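Race-specific elicitor A4 (Passalora fulva, PDB 6BN0) binds chitin through a CBM14 (peritrophin-A type) chitin-binding module and induces a hypersensitive response in tomato plants of the Cf-4 genotype. Local coordinates at residues 9-14 against 36-41; 21-26 against 31-36. All coordinates share one frame; numbering follows the deposited sequence.

Contact 1. Residues 9-14 against 36-41; sequences QEVIDT and CVPLDE
Val11 and Pro38 carry the apolar part of this contact, in which helix 8-14 of the chitin-binding module rests against the end of strand 32-38 and the turn that follows. Val11 holds CG1 anti to its backbone N (chi1 179°), and this methyl lies equally far, 4.1 Å, from Pro38 CB and Pro38 CG. The two side chains cross obliquely. Valine's compact methyls suit the close approach of helix to strand, while the rigid proline offers a firm apolar surface where the strand ends. Val11 and Cys36 also touch Ala45, and Cys36 is tied by a disulfide to Cys6, just before the helix. The strand end borders the sugar: Cys36 and Val37 line the glycan pockets, and the Pro38 side chain is about 4 Å from a bound N-acetylglucosamine, nearest atoms.

A second van der Waals contact has a backbone oxygen as partner: Ile12 CG1 comes 3.9 Å from Glu41 O. The Glu41 side chain starts off in the other direction and is poorly ordered.

Two side-chain hydrogen bonds lie within the helix. Gln9 NE2 donates to Asp13 OD1 at 2.8 Å, one turn on; the carboxylate is met from above, 48° out of its plane, although the bond lies nearly flat with the amide of Gln9. At the last turn Glu10 O accepts twice, from Thr14 N at 3.1 Å and from Thr14 OG1 at 2.9 Å, the two donors arriving from opposite faces of the carbonyl plane. Threonine's short hydroxyl suits this fold back onto the preceding turn.

With no hydrogen bond or salt bridge between the two segments, their direct attachment is van der Waals contact over a small interface; the Gln9-Asp13 and Thr14-Glu10 bonds stabilise the helix, and Glu10, Thr14 and Asp40 also have partners beyond these segments.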
ATOM      1  N   GLN A   9      -3.885  -6.510 -20.293  1.00 39.87           N
ATOM      2  CA  GLN A   9      -3.779  -7.846 -19.729  1.00 44.17           C
ATOM      3  C   GLN A   9      -3.482  -7.783 -18.241  1.00 38.67           C
ATOM      4  O   GLN A   9      -3.928  -8.649 -17.470  1.00 39.01           O
ATOM      5  CB  GLN A   9      -2.691  -8.640 -20.445  1.00 46.94           C
ATOM      6  CG  GLN A   9      -2.831 -10.133 -20.210  1.00 56.56           C
ATOM      7  CD  GLN A   9      -4.177 -10.645 -20.713  1.00 65.85           C
ATOM      8  OE1 GLN A   9      -4.483 -10.547 -21.906  1.00 71.01           O
ATOM      9  NE2 GLN A   9      -4.996 -11.171 -19.802  1.00 61.53           N
ATOM     10  N   GLU A  10      -2.674  -6.803 -17.828  1.00 32.93           N
ATOM     11  CA  GLU A  10      -2.413  -6.637 -16.401  1.00 35.01           C
ATOM     12  C   GLU A  10      -3.695  -6.250 -15.687  1.00 35.63           C
ATOM     13  O   GLU A  10      -3.991  -6.762 -14.600  1.00 36.06           O
ATOM     14  CB  GLU A  10      -1.299  -5.602 -16.174  1.00 34.16           C
ATOM     15  CG  GLU A  10      -1.159  -5.007 -14.750  1.00 39.06           C
ATOM     16  CD  GLU A  10      -0.340  -5.885 -13.807  1.00 54.87           C
ATOM     17  OE1 GLU A  10      -0.014  -7.021 -14.212  1.00 54.74           O
ATOM     18  OE2 GLU A  10      -0.038  -5.458 -12.657  1.00 57.60           O
ATOM     19  N   VAL A  11      -4.517  -5.417 -16.329  1.00 31.41           N
ATOM     20  CA  VAL A  11      -5.769  -5.010 -15.702  1.00 33.91           C
ATOM     21  C   VAL A  11      -6.722  -6.196 -15.588  1.00 38.04           C
ATOM     22  O   VAL A  11      -7.314  -6.436 -14.531  1.00 39.67           O
ATOM     23  CB  VAL A  11      -6.375  -3.838 -16.499  1.00 33.29           C
ATOM     24  CG1 VAL A  11      -7.721  -3.383 -15.905  1.00 36.72           C
ATOM     25  CG2 VAL A  11      -5.361  -2.659 -16.528  1.00 28.75           C
ATOM     26  N   ILE A  12      -6.849  -6.983 -16.657  1.00 34.04           N
ATOM     27  CA  ILE A  12      -7.762  -8.121 -16.650  1.00 39.36           C
ATOM     28  C   ILE A  12      -7.302  -9.181 -15.648  1.00 41.01           C
ATOM     29  O   ILE A  12      -8.116  -9.823 -14.978  1.00 47.44           O
ATOM     30  CB  ILE A  12      -7.858  -8.706 -18.082  1.00 43.53           C
ATOM     31  CG1 ILE A  12      -8.560  -7.743 -19.051  1.00 43.35           C
ATOM     32  CG2 ILE A  12      -8.531 -10.076 -18.072  1.00 42.20           C
ATOM     33  CD1 ILE A  12      -8.404  -8.140 -20.540  1.00 39.13           C
ATOM     34  N   ASP A  13      -6.000  -9.422 -15.570  1.00 39.37           N
ATOM     35  CA  ASP A  13      -5.505 -10.549 -14.796  1.00 42.20           C
ATOM     36  C   ASP A  13      -5.581 -10.270 -13.303  1.00 43.23           C
ATOM     37  O   ASP A  13      -5.999 -11.132 -12.525  1.00 44.11           O
ATOM     38  CB  ASP A  13      -4.060 -10.867 -15.183  1.00 45.13           C
ATOM     39  CG  ASP A  13      -3.939 -11.616 -16.504  1.00 51.56           C
ATOM     40  OD1 ASP A  13      -4.963 -11.994 -17.109  1.00 49.04           O
ATOM     41  OD2 ASP A  13      -2.784 -11.843 -16.921  1.00 59.41           O
ATOM     42  N   THR A  14      -5.164  -9.073 -12.881  1.00 35.51           N
ATOM     43  CA  THR A  14      -5.028  -8.761 -11.467  1.00 39.81           C
ATOM     44  C   THR A  14      -6.216  -8.004 -10.913  1.00 39.24           C
ATOM     45  O   THR A  14      -6.380  -7.958  -9.688  1.00 40.23           O
ATOM     46  CB  THR A  14      -3.777  -7.911 -11.222  1.00 35.57           C
ATOM     47  OG1 THR A  14      -4.033  -6.582 -11.694  1.00 37.32           O
ATOM     48  CG2 THR A  14      -2.563  -8.477 -11.965  1.00 34.81           C
ATOM     49  N   CYS A  36      -3.642   2.349 -11.886  1.00 29.36           N
ATOM     50  CA  CYS A  36      -4.747   2.161 -12.825  1.00 31.86           C
ATOM     51  C   CYS A  36      -6.028   1.778 -12.084  1.00 31.49           C
ATOM     52  O   CYS A  36      -6.004   0.919 -11.205  1.00 29.64           O
ATOM     53  CB  CYS A  36      -4.369   1.083 -13.842  1.00 35.67           C
ATOM     54  SG  CYS A  36      -2.800   1.469 -14.636  1.00 35.42           S
ATOM     55  N   VAL A  37      -7.136   2.411 -12.439  1.00 27.98           N
ATOM     56  CA  VAL A  37      -8.432   2.067 -11.871  1.00 36.96           C
ATOM     57  C   VAL A  37      -9.233   1.365 -12.960  1.00 36.23           C
ATOM     58  O   VAL A  37      -9.575   1.987 -13.970  1.00 37.30           O
ATOM     59  CB  VAL A  37      -9.177   3.307 -11.354  1.00 35.75           C
ATOM     60  CG1 VAL A  37     -10.616   2.940 -10.906  1.00 39.89           C
ATOM     61  CG2 VAL A  37      -8.371   4.007 -10.221  1.00 31.44           C
ATOM     62  N   PRO A  38      -9.583   0.090 -12.795  1.00 32.72           N
ATOM     63  CA  PRO A  38     -10.343  -0.602 -13.855  1.00 33.61           C
ATOM     64  C   PRO A  38     -11.661   0.086 -14.149  1.00 43.75           C
ATOM     65  O   PRO A  38     -12.347   0.552 -13.245  1.00 49.01           O
ATOM     66  CB  PRO A  38     -10.562  -2.023 -13.286  1.00 34.18           C
ATOM     67  CG  PRO A  38      -9.391  -2.203 -12.341  1.00 32.69           C
ATOM     68  CD  PRO A  38      -9.188  -0.824 -11.705  1.00 29.51           C
ATOM     69  N   LEU A  39     -12.004   0.181 -15.434  1.00 47.52           N
ATOM     70  CA  LEU A  39     -13.265   0.786 -15.832  1.00 50.17           C
ATOM     71  C   LEU A  39     -14.258  -0.216 -16.381  1.00 53.90           C
ATOM     72  O   LEU A  39     -15.447   0.101 -16.458  1.00 58.00           O
ATOM     73  CB  LEU A  39     -13.042   1.885 -16.888  1.00 48.37           C
ATOM     74  CG  LEU A  39     -12.294   3.107 -16.350  1.00 50.59           C
ATOM     75  CD1 LEU A  39     -12.005   4.135 -17.466  1.00 51.86           C
ATOM     76  CD2 LEU A  39     -13.058   3.738 -15.183  1.00 52.79           C
ATOM     77  N   ASP A  40     -13.807  -1.409 -16.744  1.00 56.52           N
ATOM     78  CA  ASP A  40     -14.686  -2.419 -17.318  1.00 60.77           C
ATOM     79  C   ASP A  40     -13.975  -3.765 -17.275  1.00 57.19           C
ATOM     80  O   ASP A  40     -12.834  -3.880 -16.816  1.00 61.58           O
ATOM     81  CB  ASP A  40     -15.098  -2.058 -18.753  1.00 66.61           C
ATOM     82  CG  ASP A  40     -13.897  -1.840 -19.677  1.00 66.42           C
ATOM     83  OD1 ASP A  40     -12.819  -2.445 -19.446  1.00 58.46           O
ATOM     84  OD2 ASP A  40     -14.040  -1.078 -20.659  1.00 70.62           O
ATOM     85  N   GLU A  41     -14.649  -4.777 -17.817  1.00 61.24           N
ATOM     86  CA  GLU A  41     -14.171  -6.150 -17.804  1.00 67.55           C
ATOM     87  C   GLU A  41     -13.113  -6.433 -18.863  1.00 68.80           C
ATOM     88  O   GLU A  41     -12.486  -7.494 -18.813  1.00 75.94           O
ATOM     89  CB  GLU A  41     -15.364  -7.090 -18.021  1.00 73.47           C
ATOM     90  CG  GLU A  41     -15.321  -8.376 -17.234  1.00 80.96           C
ATOM     91  CD  GLU A  41     -16.689  -9.064 -17.179  1.00 93.59           C
ATOM     92  OE1 GLU A  41     -17.119  -9.662 -18.195  1.00 95.69           O
ATOM     93  OE2 GLU A  41     -17.341  -8.998 -16.115  1.00 98.07           O
TER

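Contact 2. Residues 21-26 against 31-36; sequences DCLYPN and TTYIQC. With NAG (2-acetamido-2-deoxy-beta-D-glucopyranose), chain F; NAG (2-acetamido-2-deoxy-beta-D-glucopyranose), chain E; NAG (2-acetamido-2-deoxy-beta-D-glucopyranose), chain B.
Cys22 CB and Cys36 CB meet at 3.8 Å just before strand 23-25 joins strand 32-38 in an antiparallel beta hairpin, within the chitin-binding module. Both sulfurs are committed to disulfides, Cys22 with Cys16 and Cys36 with Cys6. The Cys36 SG lies 3.6 Å from Tyr24 CE1, an oblique sulfur-aromatic contact; the Tyr24 hydroxyl itself bonds to Lys7 N. Ile34 shares this face with Tyr24, and its long branch runs out so that CD1 lies 4.0 Å from Asn26 CA.

The other face serves the sugar. Leu23 and Gln35 lie side by side, pointing the same way, with Leu23 CD2 3.8 Å from Gln35 CG and also against the Tyr33 ring, which stacks on Trp58. Gln35 is extended: chi1 near 176° swings CG away from the main-chain nitrogen, and this reach carries its amide to two bound N-acetylglucosamine units. NE2 gives a weak bond to O3 of the chain F sugar, and OE1 lies 3.0 Å from O3 of the chain E sugar. An amide suits this place because it offers a donor and an acceptor at once. The acetamido methyl of the chain B sugar approaches both Tyr33 and Leu23.

Between the faces runs the backbone ladder. Tyr24 and Ile34 form the hydrogen-bonded pair, each N giving to the other's O, and Cys36 N reaches Cys22 O in a longer bond of 3.2 Å.

At the polar edge Asn26 ND2 donates to Thr32 OG1 at 2.8 Å, with the hydroxyl 22° out of the amide plane. A water joins the two backbones here: it accepts from Asn26 N at 2.8 Å and lies 2.8 Å from Thr32 O, to which it can donate.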
ATOM      1  N   ASP A  21      -0.062  -4.324  -8.030  1.00 28.74           N
ATOM      2  CA  ASP A  21      -0.741  -4.525  -9.302  1.00 29.44           C
ATOM      3  C   ASP A  21      -1.038  -3.188  -9.979  1.00 29.13           C
ATOM      4  O   ASP A  21      -1.580  -2.273  -9.350  1.00 28.82           O
ATOM      5  CB  ASP A  21      -2.060  -5.282  -9.086  1.00 26.72           C
ATOM      6  CG  ASP A  21      -1.858  -6.726  -8.648  1.00 31.36           C
ATOM      7  OD1 ASP A  21      -0.746  -7.260  -8.840  1.00 36.96           O
ATOM      8  OD2 ASP A  21      -2.816  -7.341  -8.114  1.00 38.61           O
ATOM      9  N   CYS A  22      -0.748  -3.097 -11.288  1.00 27.46           N
ATOM     10  CA  CYS A  22      -1.158  -1.949 -12.099  1.00 29.16           C
ATOM     11  C   CYS A  22      -0.526  -0.647 -11.611  1.00 27.50           C
ATOM     12  O   CYS A  22      -1.180   0.397 -11.614  1.00 31.53           O
ATOM     13  CB  CYS A  22      -2.686  -1.806 -12.118  1.00 33.24           C
ATOM     14  SG  CYS A  22      -3.671  -3.283 -12.551  1.00 36.62           S
ATOM     15  N   LEU A  23       0.736  -0.706 -11.179  1.00 30.48           N
ATOM     16  CA  LEU A  23       1.495   0.479 -10.763  1.00 28.01           C
ATOM     17  C   LEU A  23       2.641   0.710 -11.727  1.00 27.21           C
ATOM     18  O   LEU A  23       3.419  -0.214 -11.998  1.00 23.71           O
ATOM     19  CB  LEU A  23       2.053   0.323  -9.340  1.00 22.98           C
ATOM     20  CG  LEU A  23       1.042  -0.152  -8.267  1.00 22.28           C
ATOM     21  CD1 LEU A  23       1.690  -0.351  -6.912  1.00 21.93           C
ATOM     22  CD2 LEU A  23      -0.055   0.921  -8.097  1.00 26.56           C
ATOM     23  N   TYR A  24       2.781   1.952 -12.211  1.00 25.25           N
ATOM     24  CA  TYR A  24       3.697   2.258 -13.308  1.00 22.63           C
ATOM     25  C   TYR A  24       4.434   3.555 -13.014  1.00 21.46           C
ATOM     26  O   TYR A  24       3.952   4.383 -12.232  1.00 23.91           O
ATOM     27  CB  TYR A  24       2.977   2.448 -14.654  1.00 25.39           C
ATOM     28  CG  TYR A  24       2.265   1.230 -15.113  1.00 30.19           C
ATOM     29  CD1 TYR A  24       0.972   0.971 -14.706  1.00 26.44           C
ATOM     30  CD2 TYR A  24       2.893   0.331 -15.984  1.00 32.06           C
ATOM     31  CE1 TYR A  24       0.298  -0.209 -15.146  1.00 26.72           C
ATOM     32  CE2 TYR A  24       2.250  -0.810 -16.424  1.00 31.37           C
ATOM     33  CZ  TYR A  24       0.961  -1.081 -15.996  1.00 33.08           C
ATOM     34  OH  TYR A  24       0.331  -2.225 -16.477  1.00 32.04           O
ATOM     35  N   PRO A  25       5.579   3.780 -13.653  1.00 26.31           N
ATOM     36  CA  PRO A  25       6.251   5.074 -13.473  1.00 26.05           C
ATOM     37  C   PRO A  25       5.391   6.205 -14.026  1.00 33.12           C
ATOM     38  O   PRO A  25       4.631   6.025 -14.989  1.00 32.06           O
ATOM     39  CB  PRO A  25       7.540   4.920 -14.273  1.00 25.36           C
ATOM     40  CG  PRO A  25       7.727   3.452 -14.415  1.00 33.63           C
ATOM     41  CD  PRO A  25       6.343   2.888 -14.561  1.00 26.09           C
ATOM     42  N   ASN A  26       5.538   7.392 -13.427  1.00 26.92           N
ATOM     43  CA  ASN A  26       5.011   8.607 -14.030  1.00 31.21           C
ATOM     44  C   ASN A  26       6.125   9.277 -14.837  1.00 31.19           C
ATOM     45  O   ASN A  26       7.135   9.680 -14.238  1.00 34.32           O
ATOM     46  CB  ASN A  26       4.483   9.548 -12.931  1.00 30.92           C
ATOM     47  CG  ASN A  26       3.909  10.829 -13.490  1.00 37.99           C
ATOM     48  OD1 ASN A  26       3.900  11.026 -14.696  1.00 42.85           O
ATOM     49  ND2 ASN A  26       3.419  11.723 -12.613  1.00 35.39           N
ATOM     50  N   THR A  31       8.806  11.401  -8.093  1.00 32.72           N
ATOM     51  CA  THR A  31       8.216  11.300  -6.752  1.00 32.00           C
ATOM     52  C   THR A  31       6.728  10.967  -6.799  1.00 26.96           C
ATOM     53  O   THR A  31       6.012  11.205  -5.837  1.00 30.06           O
ATOM     54  CB  THR A  31       8.437  12.590  -5.973  1.00 35.99           C
ATOM     55  OG1 THR A  31       7.772  13.642  -6.666  1.00 34.92           O
ATOM     56  CG2 THR A  31       9.913  12.899  -5.866  1.00 32.81           C
ATOM     57  N   THR A  32       6.245  10.475  -7.930  1.00 26.07           N
ATOM     58  CA  THR A  32       4.868  10.047  -8.072  1.00 28.62           C
ATOM     59  C   THR A  32       4.902   8.751  -8.857  1.00 27.36           C
ATOM     60  O   THR A  32       5.962   8.317  -9.319  1.00 26.85           O
ATOM     61  CB  THR A  32       4.001  11.082  -8.801  1.00 25.54           C
ATOM     62  OG1 THR A  32       4.571  11.327 -10.111  1.00 29.83           O
ATOM     63  CG2 THR A  32       3.897  12.393  -7.988  1.00 30.49           C
ATOM     64  N   TYR A  33       3.744   8.098  -8.948  1.00 28.56           N
ATOM     65  CA  TYR A  33       3.618   6.926  -9.803  1.00 24.61           C
ATOM     66  C   TYR A  33       2.198   6.953 -10.360  1.00 26.18           C
ATOM     67  O   TYR A  33       1.383   7.802  -9.979  1.00 26.56           O
ATOM     68  CB  TYR A  33       3.940   5.640  -9.024  1.00 23.79           C
ATOM     69  CG  TYR A  33       3.054   5.431  -7.785  1.00 28.83           C
ATOM     70  CD1 TYR A  33       3.331   6.089  -6.593  1.00 26.54           C
ATOM     71  CD2 TYR A  33       1.933   4.570  -7.831  1.00 22.37           C
ATOM     72  CE1 TYR A  33       2.546   5.896  -5.445  1.00 26.99           C
ATOM     73  CE2 TYR A  33       1.142   4.369  -6.700  1.00 22.08           C
ATOM     74  CZ  TYR A  33       1.457   5.038  -5.507  1.00 26.76           C
ATOM     75  OH  TYR A  33       0.660   4.899  -4.386  1.00 25.49           O
ATOM     76  N   ILE A  34       1.905   6.044 -11.290  1.00 24.64           N
ATOM     77  CA  ILE A  34       0.585   5.961 -11.906  1.00 23.02           C
ATOM     78  C   ILE A  34      -0.049   4.655 -11.435  1.00 26.14           C
ATOM     79  O   ILE A  34       0.585   3.592 -11.490  1.00 27.40           O
ATOM     80  CB  ILE A  34       0.668   6.052 -13.445  1.00 30.86           C
ATOM     81  CG1 ILE A  34       1.074   7.490 -13.860  1.00 29.00           C
ATOM     82  CG2 ILE A  34      -0.670   5.561 -14.103  1.00 29.10           C
ATOM     83  CD1 ILE A  34       1.412   7.697 -15.380  1.00 32.80           C
ATOM     84  N   GLN A  35      -1.281   4.749 -10.940  1.00 29.37           N
ATOM     85  CA  GLN A  35      -2.077   3.599 -10.519  1.00 27.20           C
ATOM     86  C   GLN A  35      -3.321   3.537 -11.401  1.00 26.73           C
ATOM     87  O   GLN A  35      -3.951   4.570 -11.677  1.00 28.73           O
ATOM     88  CB  GLN A  35      -2.480   3.698  -9.014  1.00 22.95           C
ATOM     89  CG  GLN A  35      -3.399   2.564  -8.584  1.00 24.12           C
ATOM     90  CD  GLN A  35      -3.568   2.463  -7.067  1.00 34.07           C
ATOM     91  OE1 GLN A  35      -3.804   1.383  -6.532  1.00 32.93           O
ATOM     92  NE2 GLN A  35      -3.398   3.576  -6.370  1.00 26.13           N
ATOM     93  N   CYS A  36      -3.642   2.349 -11.886  1.00 29.36           N
ATOM     94  CA  CYS A  36      -4.747   2.161 -12.825  1.00 31.86           C
ATOM     95  C   CYS A  36      -6.028   1.778 -12.084  1.00 31.49           C
ATOM     96  O   CYS A  36      -6.004   0.919 -11.205  1.00 29.64           O
ATOM     97  CB  CYS A  36      -4.369   1.083 -13.842  1.00 35.67           C
ATOM     98  SG  CYS A  36      -2.800   1.469 -14.636  1.00 35.42           S
TER
HETATM   99  C1  NAG F   1      -8.244   3.431  -3.185  1.00 41.27           C
HETATM  100  C2  NAG F   1      -6.869   3.963  -3.605  1.00 33.47           C
HETATM  101  C3  NAG F   1      -5.771   3.167  -2.881  1.00 31.28           C
HETATM  102  C4  NAG F   1      -5.998   3.191  -1.367  1.00 25.24           C
HETATM  103  C5  NAG F   1      -7.416   2.689  -1.072  1.00 27.28           C
HETATM  104  C6  NAG F   1      -7.794   2.710   0.404  1.00 29.41           C
HETATM  105  C7  NAG F   1      -6.491   4.981  -5.812  1.00 30.33           C
HETATM  106  C8  NAG F   1      -6.296   4.736  -7.297  1.00 27.56           C
HETATM  107  N2  NAG F   1      -6.689   3.896  -5.048  1.00 28.94           N
HETATM  108  O1  NAG F   1      -9.249   4.152  -3.817  1.00 53.59           O
HETATM  109  O3  NAG F   1      -4.528   3.748  -3.220  1.00 27.20           O
HETATM  110  O4  NAG F   1      -5.122   2.256  -0.738  1.00 26.79           O
HETATM  111  O5  NAG F   1      -8.371   3.514  -1.759  1.00 34.11           O
HETATM  112  O6  NAG F   1      -7.569   4.015   0.938  1.00 41.02           O
HETATM  113  O7  NAG F   1      -6.466   6.113  -5.337  1.00 34.78           O
HETATM  114  C1  NAG E   2      -7.835  -1.903  -4.249  1.00 28.31           C
HETATM  115  C2  NAG E   2      -6.713  -0.935  -4.581  1.00 30.00           C
HETATM  116  C3  NAG E   2      -5.387  -1.437  -4.003  1.00 23.73           C
HETATM  117  C4  NAG E   2      -5.531  -1.803  -2.525  1.00 24.16           C
HETATM  118  C5  NAG E   2      -6.739  -2.739  -2.315  1.00 24.87           C
HETATM  119  C6  NAG E   2      -7.061  -3.029  -0.853  1.00 24.86           C
HETATM  120  C7  NAG E   2      -6.988   0.388  -6.651  1.00 29.76           C
HETATM  121  C8  NAG E   2      -6.846   0.387  -8.170  1.00 29.80           C
HETATM  122  N2  NAG E   2      -6.610  -0.738  -6.027  1.00 26.74           N
HETATM  123  O3  NAG E   2      -4.451  -0.366  -4.157  1.00 25.67           O
HETATM  124  O4  NAG E   2      -4.366  -2.514  -2.135  1.00 26.25           O
HETATM  125  O5  NAG E   2      -7.900  -2.097  -2.849  1.00 29.28           O
HETATM  126  O6  NAG E   2      -7.165  -1.806  -0.134  1.00 28.70           O
HETATM  127  O7  NAG E   2      -7.426   1.363  -6.035  1.00 30.05           O
HETATM  128  C1  NAG B   4       1.798  -1.119  -0.396  1.00 25.34           C
HETATM  129  C2  NAG B   4       2.928  -0.104  -0.582  1.00 23.79           C
HETATM  130  C3  NAG B   4       4.295  -0.691  -0.121  1.00 22.22           C
HETATM  131  C4  NAG B   4       4.161  -1.399   1.237  1.00 22.34           C
HETATM  132  C5  NAG B   4       2.966  -2.349   1.245  1.00 21.82           C
HETATM  133  C6  NAG B   4       2.721  -2.934   2.636  1.00 25.98           C
HETATM  134  C7  NAG B   4       2.528   1.535  -2.353  1.00 28.82           C
HETATM  135  C8  NAG B   4       2.698   1.882  -3.807  1.00 23.95           C
HETATM  136  N2  NAG B   4       2.998   0.337  -1.964  1.00 22.75           N
HETATM  137  O3  NAG B   4       5.211   0.395   0.015  1.00 24.85           O
HETATM  138  O4  NAG B   4       5.275  -2.247   1.478  1.00 24.98           O
HETATM  139  O5  NAG B   4       1.797  -1.580   0.918  1.00 22.67           O
HETATM  140  O6  NAG B   4       1.615  -3.821   2.719  1.00 27.25           O
HETATM  141  O7  NAG B   4       1.977   2.301  -1.566  1.00 24.09           O
HETATM  142  O   HOH W   1       7.585   7.846 -11.520  1.00 25.67           O

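Overall arrangement
Contact 2 lies near the centre of the chain and is largely buried, whereas contact 1 is partly buried and some 14 Å away, centre to centre. Both use strand 32-38 and share Cys36, contact 2 pairing it with its sheet neighbour 23-25 and contact 1 setting helix 8-14 against its far end. Their chemistry follows their place: the hairpin combines a backbone ladder, disulfide-bonded cysteines and a sugar-facing side, while against the strand end the helix makes sparse van der Waals contacts. The two meet where Glu10 OE2 probably accepts a hydrogen bond from Cys22 N at 2.8 Å and Thr14 packs on Asp21, linking the helix to the first hairpin strand's approach.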